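Local coordinates for protein amidohydrolase (Brucella melitensis biovar Abortus, PDB 4F0L) that is a metal-dependent hydrolase of the amidohydrolase family, binding a single iron(III) ion here, and probably acts as a deaminase, at residues E225-T230 with D266-T271; I253-S256 with E262-L265; W274-A279 with K288-A293. One frame throughout, in Å; residues are numbered along the deposited sequence.

Contacts 1 and 2 share helix 260-267 in the outer layer of a metal-dependent amidohydrolase barrel: contact 1 uses its C-terminal end and the turn beyond it, contact 2 its middle, and their centres lie about 13 Å apart. Contact 3 joins the next strand of the chain, 274-276, to its covering helix, with its centre about 14 Å from that of contact 2. Leucine packing connects them, L264 CD2 lying 3.6 Å from L276 CD2 and L226 CD2 4.0 Å from L264 CD1. The side chain of the iron ligand H241 is about 8 Å from that of L276 in contact 3 and about 11 Å from that of L226 in contact 1, whereas contact 2 lies away from the metal site.

Contact 1. Residues E225-T230 with D266-T271; sequences ELDSVT and DHQDVT
The side chain of Q268 reaches across to L226 and D227 of helix 223-229 and to T230, which follows it, a contact between two outer helices of the TIM-barrel amidohydrolase fold. The polar part is one hydrogen bond: Q268 NE2 donates to D227 OD1 over 2.7 Å. The oxygen is met nearly along its C-O axis, but the N-H...O angle is only 144° and the acceptor stands somewhat out of the amide plane. Carboxylate and amide are turned 51° against each other, and OD1 takes the bond. A bend in the glutamine chain at chi2, -69°, brings the amide round to this position.

A second polar element lies within 225-230 and does not cross the contact. T230 OG1 donates to L226 O at 2.7 Å, which orients the hydroxyl, while T230 N bonds to the same oxygen. The two donors grip L226 O from opposite faces of the carbonyl plane. T230 OG1 meets the amide of Q268 only loosely, 3.7 Å from OE1.

The apolar part belongs to L226. Its CD2 methyl lies 3.9 Å from Q268 CG and 3.8 Å from Q268 NE2, so the glutamine is held by a hydrogen bond at its tip and touched by a methyl at CG.

Q268 is the first residue to leave helical geometry after helix 260-267, and the bond therefore ties the exit of that helix to helix 223-229. Beside this polar bond, L226 packs on W263 and L264 of helix 260-267 and on P215 of strand 210-215, while V229 rests on strands 160-167 and 210-215.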
ATOM      1  N   GLU B 225      -0.859   1.454  39.692  1.00 28.40           N
ATOM      2  CA  GLU B 225      -1.968   0.869  38.967  1.00 27.21           C
ATOM      3  C   GLU B 225      -1.440  -0.181  37.986  1.00 26.98           C
ATOM      4  O   GLU B 225      -2.063  -1.208  37.780  1.00 25.84           O
ATOM      5  CB  GLU B 225      -2.749   1.930  38.217  1.00 27.04           C
ATOM      6  CG  GLU B 225      -3.480   2.949  39.099  1.00 27.61           C
ATOM      7  CD  GLU B 225      -3.829   4.227  38.340  1.00 26.99           C
ATOM      8  OE1 GLU B 225      -3.376   4.408  37.167  1.00 26.26           O
ATOM      9  OE2 GLU B 225      -4.539   5.071  38.919  1.00 27.36           O
ATOM     10  N   LEU B 226      -0.283   0.092  37.393  1.00 26.67           N
ATOM     11  CA  LEU B 226       0.332  -0.826  36.469  1.00 26.15           C
ATOM     12  C   LEU B 226       0.662  -2.139  37.158  1.00 27.14           C
ATOM     13  O   LEU B 226       0.417  -3.223  36.595  1.00 26.70           O
ATOM     14  CB  LEU B 226       1.583  -0.186  35.865  1.00 26.00           C
ATOM     15  CG  LEU B 226       2.338  -0.918  34.779  1.00 25.37           C
ATOM     16  CD1 LEU B 226       1.406  -1.121  33.598  1.00 24.09           C
ATOM     17  CD2 LEU B 226       3.582  -0.141  34.380  1.00 25.72           C
ATOM     18  N   ASP B 227       1.203  -2.058  38.378  1.00 28.11           N
ATOM     19  CA  ASP B 227       1.453  -3.265  39.169  1.00 29.69           C
ATOM     20  C   ASP B 227       0.187  -4.091  39.396  1.00 29.33           C
ATOM     21  O   ASP B 227       0.197  -5.297  39.170  1.00 31.62           O
ATOM     22  CB  ASP B 227       2.068  -2.939  40.538  1.00 30.83           C
ATOM     23  CG  ASP B 227       3.497  -2.447  40.445  1.00 32.27           C
ATOM     24  OD1 ASP B 227       4.196  -2.779  39.461  1.00 33.43           O
ATOM     25  OD2 ASP B 227       3.924  -1.730  41.379  1.00 34.09           O
ATOM     26  N   SER B 228      -0.886  -3.454  39.846  1.00 29.37           N
ATOM     27  CA  SER B 228      -2.135  -4.168  40.108  1.00 30.72           C
ATOM     28  C   SER B 228      -2.711  -4.845  38.873  1.00 29.18           C
ATOM     29  O   SER B 228      -3.078  -6.006  38.921  1.00 28.71           O
ATOM     30  CB  SER B 228      -3.190  -3.226  40.636  1.00 32.16           C
ATOM     31  OG  SER B 228      -2.689  -2.558  41.757  1.00 36.37           O
ATOM     32  N   VAL B 229      -2.764  -4.111  37.773  1.00 27.81           N
ATOM     33  CA  VAL B 229      -3.402  -4.614  36.552  1.00 27.26           C
ATOM     34  C   VAL B 229      -2.647  -5.802  35.986  1.00 25.68           C
ATOM     35  O   VAL B 229      -3.260  -6.798  35.597  1.00 25.84           O
ATOM     36  CB  VAL B 229      -3.558  -3.481  35.511  1.00 27.30           C
ATOM     37  CG1 VAL B 229      -3.997  -4.017  34.171  1.00 27.36           C
ATOM     38  CG2 VAL B 229      -4.545  -2.452  36.042  1.00 28.20           C
ATOM     39  N   THR B 230      -1.324  -5.733  36.007  1.00 25.41           N
ATOM     40  CA  THR B 230      -0.498  -6.772  35.391  1.00 26.14           C
ATOM     41  C   THR B 230      -0.278  -8.000  36.311  1.00 27.48           C
ATOM     42  O   THR B 230       0.394  -8.960  35.938  1.00 27.45           O
ATOM     43  CB  THR B 230       0.832  -6.169  34.879  1.00 25.81           C
ATOM     44  OG1 THR B 230       1.544  -5.567  35.955  1.00 27.22           O
ATOM     45  CG2 THR B 230       0.561  -5.073  33.866  1.00 25.34           C
ATOM     46  N   ASP B 266      12.823  -1.155  33.281  1.00 32.40           N
ATOM     47  CA  ASP B 266      13.391  -0.970  34.624  1.00 34.74           C
ATOM     48  C   ASP B 266      12.388  -1.184  35.753  1.00 35.56           C
ATOM     49  O   ASP B 266      12.803  -1.512  36.875  1.00 36.49           O
ATOM     50  CB  ASP B 266      13.973   0.440  34.800  1.00 36.54           C
ATOM     51  CG  ASP B 266      15.258   0.662  34.013  1.00 37.28           C
ATOM     52  OD1 ASP B 266      15.803  -0.304  33.440  1.00 38.56           O
ATOM     53  OD2 ASP B 266      15.742   1.808  33.989  1.00 38.70           O
ATOM     54  N   HIS B 267      11.094  -1.007  35.489  1.00 33.95           N
ATOM     55  CA  HIS B 267      10.090  -1.071  36.564  1.00 34.56           C
ATOM     56  C   HIS B 267       9.168  -2.254  36.517  1.00 35.10           C
ATOM     57  O   HIS B 267       8.369  -2.446  37.428  1.00 35.46           O
ATOM     58  CB  HIS B 267       9.255   0.199  36.580  1.00 34.40           C
ATOM     59  CG  HIS B 267      10.019   1.399  37.042  1.00 35.03           C
ATOM     60  ND1 HIS B 267      10.761   2.147  36.208  1.00 34.30           N
ATOM     61  CD2 HIS B 267      10.165   1.954  38.307  1.00 35.54           C
ATOM     62  CE1 HIS B 267      11.334   3.144  36.898  1.00 34.77           C
ATOM     63  NE2 HIS B 267      10.977   3.020  38.184  1.00 35.60           N
ATOM     64  N   GLN B 268       9.218  -3.034  35.446  1.00 34.99           N
ATOM     65  CA  GLN B 268       8.405  -4.237  35.351  1.00 34.67           C
ATOM     66  C   GLN B 268       9.306  -5.375  34.904  1.00 35.83           C
ATOM     67  O   GLN B 268      10.319  -5.165  34.234  1.00 34.58           O
ATOM     68  CB  GLN B 268       7.259  -4.031  34.361  1.00 33.85           C
ATOM     69  CG  GLN B 268       6.191  -3.057  34.827  1.00 33.65           C
ATOM     70  CD  GLN B 268       5.368  -3.598  35.993  1.00 35.57           C
ATOM     71  OE1 GLN B 268       5.116  -4.804  36.095  1.00 37.38           O
ATOM     72  NE2 GLN B 268       4.958  -2.707  36.890  1.00 35.04           N
ATOM     73  N   ASP B 269       8.936  -6.586  35.297  1.00 37.58           N
ATOM     74  CA  ASP B 269       9.599  -7.803  34.821  1.00 38.31           C
ATOM     75  C   ASP B 269       9.115  -8.144  33.399  1.00 33.95           C
ATOM     76  O   ASP B 269       8.228  -8.991  33.224  1.00 35.94           O
ATOM     77  CB  ASP B 269       9.274  -8.951  35.792  1.00 40.58           C
ATOM     78  CG  ASP B 269      10.078 -10.207  35.509  1.00 43.58           C
ATOM     79  OD1 ASP B 269      11.145 -10.113  34.860  1.00 43.42           O
ATOM     80  OD2 ASP B 269       9.634 -11.294  35.942  1.00 47.20           O
ATOM     81  N   VAL B 270       9.670  -7.481  32.388  1.00 30.80           N
ATOM     82  CA  VAL B 270       9.157  -7.611  31.006  1.00 27.71           C
ATOM     83  C   VAL B 270       9.657  -8.922  30.414  1.00 27.14           C
ATOM     84  O   VAL B 270      10.827  -9.223  30.507  1.00 27.26           O
ATOM     85  CB  VAL B 270       9.565  -6.407  30.135  1.00 26.26           C
ATOM     86  CG1 VAL B 270       9.084  -6.551  28.681  1.00 25.41           C
ATOM     87  CG2 VAL B 270       9.002  -5.119  30.729  1.00 25.96           C
ATOM     88  N   THR B 271       8.756  -9.716  29.848  1.00 26.17           N
ATOM     89  CA  THR B 271       9.094 -11.010  29.215  1.00 26.15           C
ATOM     90  C   THR B 271       8.267 -11.164  27.914  1.00 24.91           C
ATOM     91  O   THR B 271       7.625 -10.227  27.499  1.00 23.49           O
ATOM     92  CB  THR B 271       8.770 -12.188  30.148  1.00 27.43           C
ATOM     93  OG1 THR B 271       7.364 -12.201  30.371  1.00 28.32           O
ATOM     94  CG2 THR B 271       9.470 -12.097  31.480  1.00 28.54           C
TER

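Contact 2. Residues I253-S256 with E262-L265; sequences IAWS and EWLL
S256 and W263, whose CA atoms at 7.9 Å are the closest across the two segments, mark where the last turn of helix 246-256 faces helix 260-267, with only a short connection between them. W263 is the side chain on which the other two converge.

The indole of W255 brings CZ3 and CH2 of its six-membered ring up to the W263 ring, with CZ3 over one face. W255 CZ3 sits 3.7 Å above that plane, displaced toward the rim, and approaches NE1 of W263 at 3.8 Å. Its neighbour CH2 meets W263 CZ2 at the same 3.8 Å. With the planes inclined at 40° and the centroids of the W255 six-membered and W263 five-membered rings 5.1 Å apart, the pair is oblique, neither a parallel stack nor a T-shape. Both tryptophans carry CG anti to the backbone N (chi1 169° in W255, -173° in W263), and this extends each indole from its helix toward the other.

S256 adds a smaller touch at the five-membered ring. Its CB lies 3.7 Å from W263 CD1, again at a slant. The hydroxyl has its polar partners elsewhere, in C252 O one turn back along its own helix and K258 N in the connection.

Around this pair, P223 touches both tryptophans, F173 meets the W255 ring, and H267 stacks on W263. The contact thus joins two successive helices on the outside of the barrel, mainly by aromatic carbon surface. Its cohesion is probably largely dispersive and hydrophobic, since the serine oxygen is engaged within the helix end and its connection.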
ATOM      1  N   ILE B 253      10.727  11.570  29.556  1.00 31.13           N
ATOM      2  CA  ILE B 253      12.015  12.035  30.052  1.00 31.63           C
ATOM      3  C   ILE B 253      11.828  13.153  31.079  1.00 33.23           C
ATOM      4  O   ILE B 253      12.451  13.123  32.145  1.00 32.95           O
ATOM      5  CB  ILE B 253      12.925  12.532  28.909  1.00 31.96           C
ATOM      6  CG1 ILE B 253      13.454  11.328  28.103  1.00 31.33           C
ATOM      7  CG2 ILE B 253      14.086  13.365  29.460  1.00 32.76           C
ATOM      8  CD1 ILE B 253      14.122  11.707  26.793  1.00 31.00           C
ATOM      9  N   ALA B 254      10.964  14.122  30.779  1.00 33.28           N
ATOM     10  CA  ALA B 254      10.754  15.232  31.719  1.00 35.56           C
ATOM     11  C   ALA B 254      10.219  14.718  33.065  1.00 36.38           C
ATOM     12  O   ALA B 254      10.578  15.228  34.116  1.00 39.67           O
ATOM     13  CB  ALA B 254       9.822  16.287  31.125  1.00 35.33           C
ATOM     14  N   TRP B 255       9.369  13.699  33.030  1.00 36.54           N
ATOM     15  CA  TRP B 255       8.736  13.146  34.238  1.00 36.98           C
ATOM     16  C   TRP B 255       9.649  12.267  35.056  1.00 38.09           C
ATOM     17  O   TRP B 255       9.633  12.345  36.285  1.00 38.64           O
ATOM     18  CB  TRP B 255       7.478  12.368  33.862  1.00 37.00           C
ATOM     19  CG  TRP B 255       6.902  11.554  34.990  1.00 37.87           C
ATOM     20  CD1 TRP B 255       6.370  12.019  36.186  1.00 39.82           C
ATOM     21  CD2 TRP B 255       6.759  10.099  35.046  1.00 37.63           C
ATOM     22  NE1 TRP B 255       5.919  10.978  36.957  1.00 40.17           N
ATOM     23  CE2 TRP B 255       6.115   9.796  36.334  1.00 38.97           C
ATOM     24  CE3 TRP B 255       7.078   9.055  34.189  1.00 36.79           C
ATOM     25  CZ2 TRP B 255       5.840   8.482  36.737  1.00 38.96           C
ATOM     26  CZ3 TRP B 255       6.790   7.747  34.599  1.00 37.28           C
ATOM     27  CH2 TRP B 255       6.186   7.467  35.835  1.00 37.55           C
ATOM     28  N   SER B 256      10.438  11.416  34.398  1.00 36.23           N
ATOM     29  CA  SER B 256      11.201  10.366  35.088  1.00 36.52           C
ATOM     30  C   SER B 256      12.711  10.389  34.872  1.00 37.42           C
ATOM     31  O   SER B 256      13.436   9.689  35.592  1.00 36.86           O
ATOM     32  CB  SER B 256      10.724   8.995  34.625  1.00 35.54           C
ATOM     33  OG  SER B 256      11.071   8.788  33.260  1.00 35.07           O
ATOM     34  N   GLU B 262      12.628   2.081  28.160  1.00 25.49           N
ATOM     35  CA  GLU B 262      13.600   1.987  29.233  1.00 27.01           C
ATOM     36  C   GLU B 262      12.918   2.004  30.610  1.00 27.59           C
ATOM     37  O   GLU B 262      13.207   1.187  31.485  1.00 27.91           O
ATOM     38  CB  GLU B 262      14.568   3.180  29.081  1.00 27.63           C
ATOM     39  CG  GLU B 262      15.624   3.293  30.147  1.00 29.48           C
ATOM     40  CD  GLU B 262      16.370   4.601  30.124  1.00 29.79           C
ATOM     41  OE1 GLU B 262      15.941   5.588  29.478  1.00 29.31           O
ATOM     42  OE2 GLU B 262      17.412   4.627  30.791  1.00 32.11           O
ATOM     43  N   TRP B 263      11.990   2.926  30.792  1.00 26.72           N
ATOM     44  CA  TRP B 263      11.312   3.032  32.065  1.00 27.38           C
ATOM     45  C   TRP B 263      10.552   1.765  32.357  1.00 27.85           C
ATOM     46  O   TRP B 263      10.662   1.184  33.456  1.00 27.45           O
ATOM     47  CB  TRP B 263      10.402   4.231  32.043  1.00 27.11           C
ATOM     48  CG  TRP B 263       9.813   4.467  33.381  1.00 27.58           C
ATOM     49  CD1 TRP B 263      10.244   5.360  34.358  1.00 28.49           C
ATOM     50  CD2 TRP B 263       8.685   3.761  33.971  1.00 27.21           C
ATOM     51  NE1 TRP B 263       9.462   5.254  35.476  1.00 29.03           N
ATOM     52  CE2 TRP B 263       8.518   4.310  35.309  1.00 28.24           C
ATOM     53  CE3 TRP B 263       7.829   2.763  33.540  1.00 26.34           C
ATOM     54  CZ2 TRP B 263       7.527   3.874  36.154  1.00 29.22           C
ATOM     55  CZ3 TRP B 263       6.839   2.323  34.409  1.00 27.02           C
ATOM     56  CH2 TRP B 263       6.698   2.864  35.687  1.00 27.70           C
ATOM     57  N   LEU B 264       9.816   1.281  31.350  1.00 26.21           N
ATOM     58  CA  LEU B 264       9.068   0.061  31.497  1.00 26.56           C
ATOM     59  C   LEU B 264       9.986  -1.141  31.837  1.00 27.24           C
ATOM     60  O   LEU B 264       9.684  -1.931  32.734  1.00 27.45           O
ATOM     61  CB  LEU B 264       8.241  -0.201  30.228  1.00 25.52           C
ATOM     62  CG  LEU B 264       7.190  -1.308  30.325  1.00 25.30           C
ATOM     63  CD1 LEU B 264       6.144  -0.936  31.366  1.00 25.34           C
ATOM     64  CD2 LEU B 264       6.530  -1.544  28.957  1.00 23.65           C
ATOM     65  N   LEU B 265      11.096  -1.289  31.120  1.00 28.01           N
ATOM     66  CA  LEU B 265      11.998  -2.428  31.362  1.00 28.94           C
ATOM     67  C   LEU B 265      12.614  -2.367  32.772  1.00 30.67           C
ATOM     68  O   LEU B 265      12.868  -3.399  33.382  1.00 29.31           O
ATOM     69  CB  LEU B 265      13.100  -2.489  30.311  1.00 29.17           C
ATOM     70  CG  LEU B 265      12.624  -2.742  28.873  1.00 28.53           C
ATOM     71  CD1 LEU B 265      13.810  -2.768  27.924  1.00 29.00           C
ATOM     72  CD2 LEU B 265      11.828  -4.046  28.831  1.00 28.71           C
TER

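Contact 3. Residues W274-A279 with K288-A293; sequences WCLIHA and KHMAKA
Buried apolar packing between L276 and M290 joins a strand to its covering helix in a beta-alpha-beta unit of the amidohydrolase TIM-barrel fold. Strand 274-276 runs in the parallel sheet between strands 238-242 and 296-299, and helix 284-293 forms the crossover that leads from it to 296-299. The unit thus closes on itself through side chains, over a backbone separation of 9.1 Å between the CA atoms of L276 and M290.

M290 spans that gap as a straight rod. With CG anti to the backbone N (chi1 177°) and the chain extended beyond it, the thioether is carried off the helix toward the strand. L276 reaches out to meet it, the two side chains touching tip to tip. The methionine methyl CE settles by the root of the leucine, 4.0 Å from L276 CB.

L276 also packs on I240 and V242 of the adjacent strand and on L264 of helix 260-267, so the methionine enters an interior already lined with aliphatic groups. C275 points away from the helix and touches L64, and I277, at the corner of the chain, touches the iron ligand H65, consistent with the helix covering the side of the strand turned from the metal. M290 SD meets both the strand and the loop after it, lying 3.9 Å from L276 CD1 and 4.2 Å from A279 CB.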
ATOM      1  N   TRP B 274       4.704  -9.975  27.441  1.00 20.75           N
ATOM      2  CA  TRP B 274       4.429  -8.592  27.112  1.00 20.26           C
ATOM      3  C   TRP B 274       4.513  -8.363  25.636  1.00 19.92           C
ATOM      4  O   TRP B 274       5.388  -8.939  24.969  1.00 19.34           O
ATOM      5  CB  TRP B 274       5.408  -7.659  27.805  1.00 20.43           C
ATOM      6  CG  TRP B 274       5.227  -7.575  29.307  1.00 21.33           C
ATOM      7  CD1 TRP B 274       5.431  -8.576  30.273  1.00 22.23           C
ATOM      8  CD2 TRP B 274       4.795  -6.410  30.067  1.00 21.47           C
ATOM      9  NE1 TRP B 274       5.151  -8.103  31.533  1.00 22.24           N
ATOM     10  CE2 TRP B 274       4.781  -6.820  31.487  1.00 22.26           C
ATOM     11  CE3 TRP B 274       4.436  -5.113  29.734  1.00 21.18           C
ATOM     12  CZ2 TRP B 274       4.399  -5.947  32.499  1.00 22.98           C
ATOM     13  CZ3 TRP B 274       4.046  -4.239  30.767  1.00 21.99           C
ATOM     14  CH2 TRP B 274       4.045  -4.645  32.115  1.00 22.48           C
ATOM     15  N   CYS B 275       3.591  -7.524  25.142  1.00 18.62           N
ATOM     16  CA  CYS B 275       3.630  -7.009  23.786  1.00 17.34           C
ATOM     17  C   CYS B 275       3.599  -5.468  23.850  1.00 17.28           C
ATOM     18  O   CYS B 275       2.661  -4.872  24.400  1.00 16.62           O
ATOM     19  CB  CYS B 275       2.467  -7.524  22.950  1.00 16.13           C
ATOM     20  SG  CYS B 275       2.518  -6.940  21.229  1.00 15.35           S
ATOM     21  N   LEU B 276       4.662  -4.845  23.356  1.00 16.91           N
ATOM     22  CA  LEU B 276       4.765  -3.391  23.449  1.00 17.25           C
ATOM     23  C   LEU B 276       4.359  -2.892  22.110  1.00 16.81           C
ATOM     24  O   LEU B 276       5.022  -3.165  21.116  1.00 16.96           O
ATOM     25  CB  LEU B 276       6.191  -2.942  23.777  1.00 17.32           C
ATOM     26  CG  LEU B 276       6.887  -3.574  24.977  1.00 17.94           C
ATOM     27  CD1 LEU B 276       8.189  -2.819  25.311  1.00 17.36           C
ATOM     28  CD2 LEU B 276       5.951  -3.682  26.169  1.00 17.71           C
ATOM     29  N   ILE B 277       3.248  -2.179  22.080  1.00 16.67           N
ATOM     30  CA  ILE B 277       2.648  -1.710  20.832  1.00 16.06           C
ATOM     31  C   ILE B 277       3.394  -0.456  20.319  1.00 16.39           C
ATOM     32  O   ILE B 277       3.663   0.490  21.072  1.00 15.99           O
ATOM     33  CB  ILE B 277       1.140  -1.413  21.001  1.00 15.57           C
ATOM     34  CG1 ILE B 277       0.439  -2.601  21.680  1.00 16.20           C
ATOM     35  CG2 ILE B 277       0.484  -1.133  19.635  1.00 15.60           C
ATOM     36  CD1 ILE B 277       0.487  -3.885  20.851  1.00 15.36           C
ATOM     37  N   HIS B 278       3.721  -0.477  19.027  1.00 16.31           N
ATOM     38  CA  HIS B 278       4.547   0.553  18.370  1.00 16.92           C
ATOM     39  C   HIS B 278       6.010   0.468  18.709  1.00 17.15           C
ATOM     40  O   HIS B 278       6.825   0.031  17.855  1.00 16.72           O
ATOM     41  CB  HIS B 278       3.984   1.979  18.551  1.00 17.26           C
ATOM     42  CG  HIS B 278       2.525   2.086  18.197  1.00 17.66           C
ATOM     43  ND1 HIS B 278       2.058   1.763  16.978  1.00 17.31           N
ATOM     44  CD2 HIS B 278       1.416   2.457  18.967  1.00 18.50           C
ATOM     45  CE1 HIS B 278       0.721   1.930  16.950  1.00 17.40           C
ATOM     46  NE2 HIS B 278       0.324   2.337  18.181  1.00 18.36           N
ATOM     47  N   ALA B 279       6.380   0.876  19.931  1.00 17.65           N
ATOM     48  CA  ALA B 279       7.781   0.900  20.337  1.00 18.22           C
ATOM     49  C   ALA B 279       8.590   1.587  19.235  1.00 18.42           C
ATOM     50  O   ALA B 279       9.694   1.159  18.918  1.00 18.81           O
ATOM     51  CB  ALA B 279       8.309  -0.510  20.562  1.00 18.21           C
ATOM     52  N   LYS B 288      17.783  -3.329  22.010  1.00 25.42           N
ATOM     53  CA  LYS B 288      18.460  -4.560  22.416  1.00 26.90           C
ATOM     54  C   LYS B 288      17.899  -5.166  23.696  1.00 26.17           C
ATOM     55  O   LYS B 288      17.665  -6.372  23.748  1.00 25.17           O
ATOM     56  CB  LYS B 288      19.962  -4.320  22.575  1.00 29.68           C
ATOM     57  CG  LYS B 288      20.666  -4.009  21.257  1.00 31.64           C
ATOM     58  CD  LYS B 288      22.112  -3.541  21.462  1.00 34.21           C
ATOM     59  CE  LYS B 288      22.830  -3.475  20.112  1.00 35.62           C
ATOM     60  NZ  LYS B 288      23.989  -2.545  20.074  1.00 38.48           N
ATOM     61  N   HIS B 289      17.670  -4.329  24.711  1.00 26.94           N
ATOM     62  CA  HIS B 289      17.169  -4.808  25.993  1.00 27.98           C
ATOM     63  C   HIS B 289      15.783  -5.348  25.806  1.00 26.31           C
ATOM     64  O   HIS B 289      15.418  -6.349  26.428  1.00 25.73           O
ATOM     65  CB  HIS B 289      17.148  -3.716  27.053  1.00 30.85           C
ATOM     66  CG  HIS B 289      18.525  -3.263  27.505  1.00 35.12           C
ATOM     67  ND1 HIS B 289      18.814  -1.969  27.786  1.00 39.13           N
ATOM     68  CD2 HIS B 289      19.695  -3.981  27.738  1.00 38.84           C
ATOM     69  CE1 HIS B 289      20.108  -1.857  28.181  1.00 39.67           C
ATOM     70  NE2 HIS B 289      20.649  -3.091  28.166  1.00 41.20           N
ATOM     71  N   MET B 290      14.986  -4.691  24.959  1.00 24.45           N
ATOM     72  CA  MET B 290      13.617  -5.152  24.713  1.00 22.66           C
ATOM     73  C   MET B 290      13.660  -6.530  24.107  1.00 22.76           C
ATOM     74  O   MET B 290      12.970  -7.437  24.575  1.00 22.76           O
ATOM     75  CB  MET B 290      12.865  -4.202  23.784  1.00 21.10           C
ATOM     76  CG  MET B 290      11.454  -4.683  23.432  1.00 19.73           C
ATOM     77  SD  MET B 290      10.583  -3.615  22.293  1.00 18.87           S
ATOM     78  CE  MET B 290       9.191  -4.677  21.807  1.00 17.32           C
ATOM     79  N   ALA B 291      14.466  -6.685  23.060  1.00 22.53           N
ATOM     80  CA  ALA B 291      14.603  -7.960  22.398  1.00 23.23           C
ATOM     81  C   ALA B 291      15.121  -9.025  23.367  1.00 25.30           C
ATOM     82  O   ALA B 291      14.641 -10.156  23.361  1.00 26.96           O
ATOM     83  CB  ALA B 291      15.527  -7.835  21.175  1.00 22.97           C
ATOM     84  N   LYS B 292      16.084  -8.674  24.206  1.00 26.64           N
ATOM     85  CA  LYS B 292      16.713  -9.657  25.102  1.00 27.77           C
ATOM     86  C   LYS B 292      15.719 -10.097  26.160  1.00 28.26           C
ATOM     87  O   LYS B 292      15.737 -11.261  26.584  1.00 28.64           O
ATOM     88  CB  LYS B 292      17.964  -9.082  25.777  1.00 28.06           C
ATOM     89  N   ALA B 293      14.875  -9.160  26.599  1.00 27.64           N
ATOM     90  CA  ALA B 293      13.799  -9.470  27.550  1.00 28.11           C
ATOM     91  C   ALA B 293      12.747 -10.399  26.947  1.00 27.76           C
ATOM     92  O   ALA B 293      12.043 -11.077  27.689  1.00 29.24           O
ATOM     93  CB  ALA B 293      13.136  -8.208  28.028  1.00 27.94           C
TER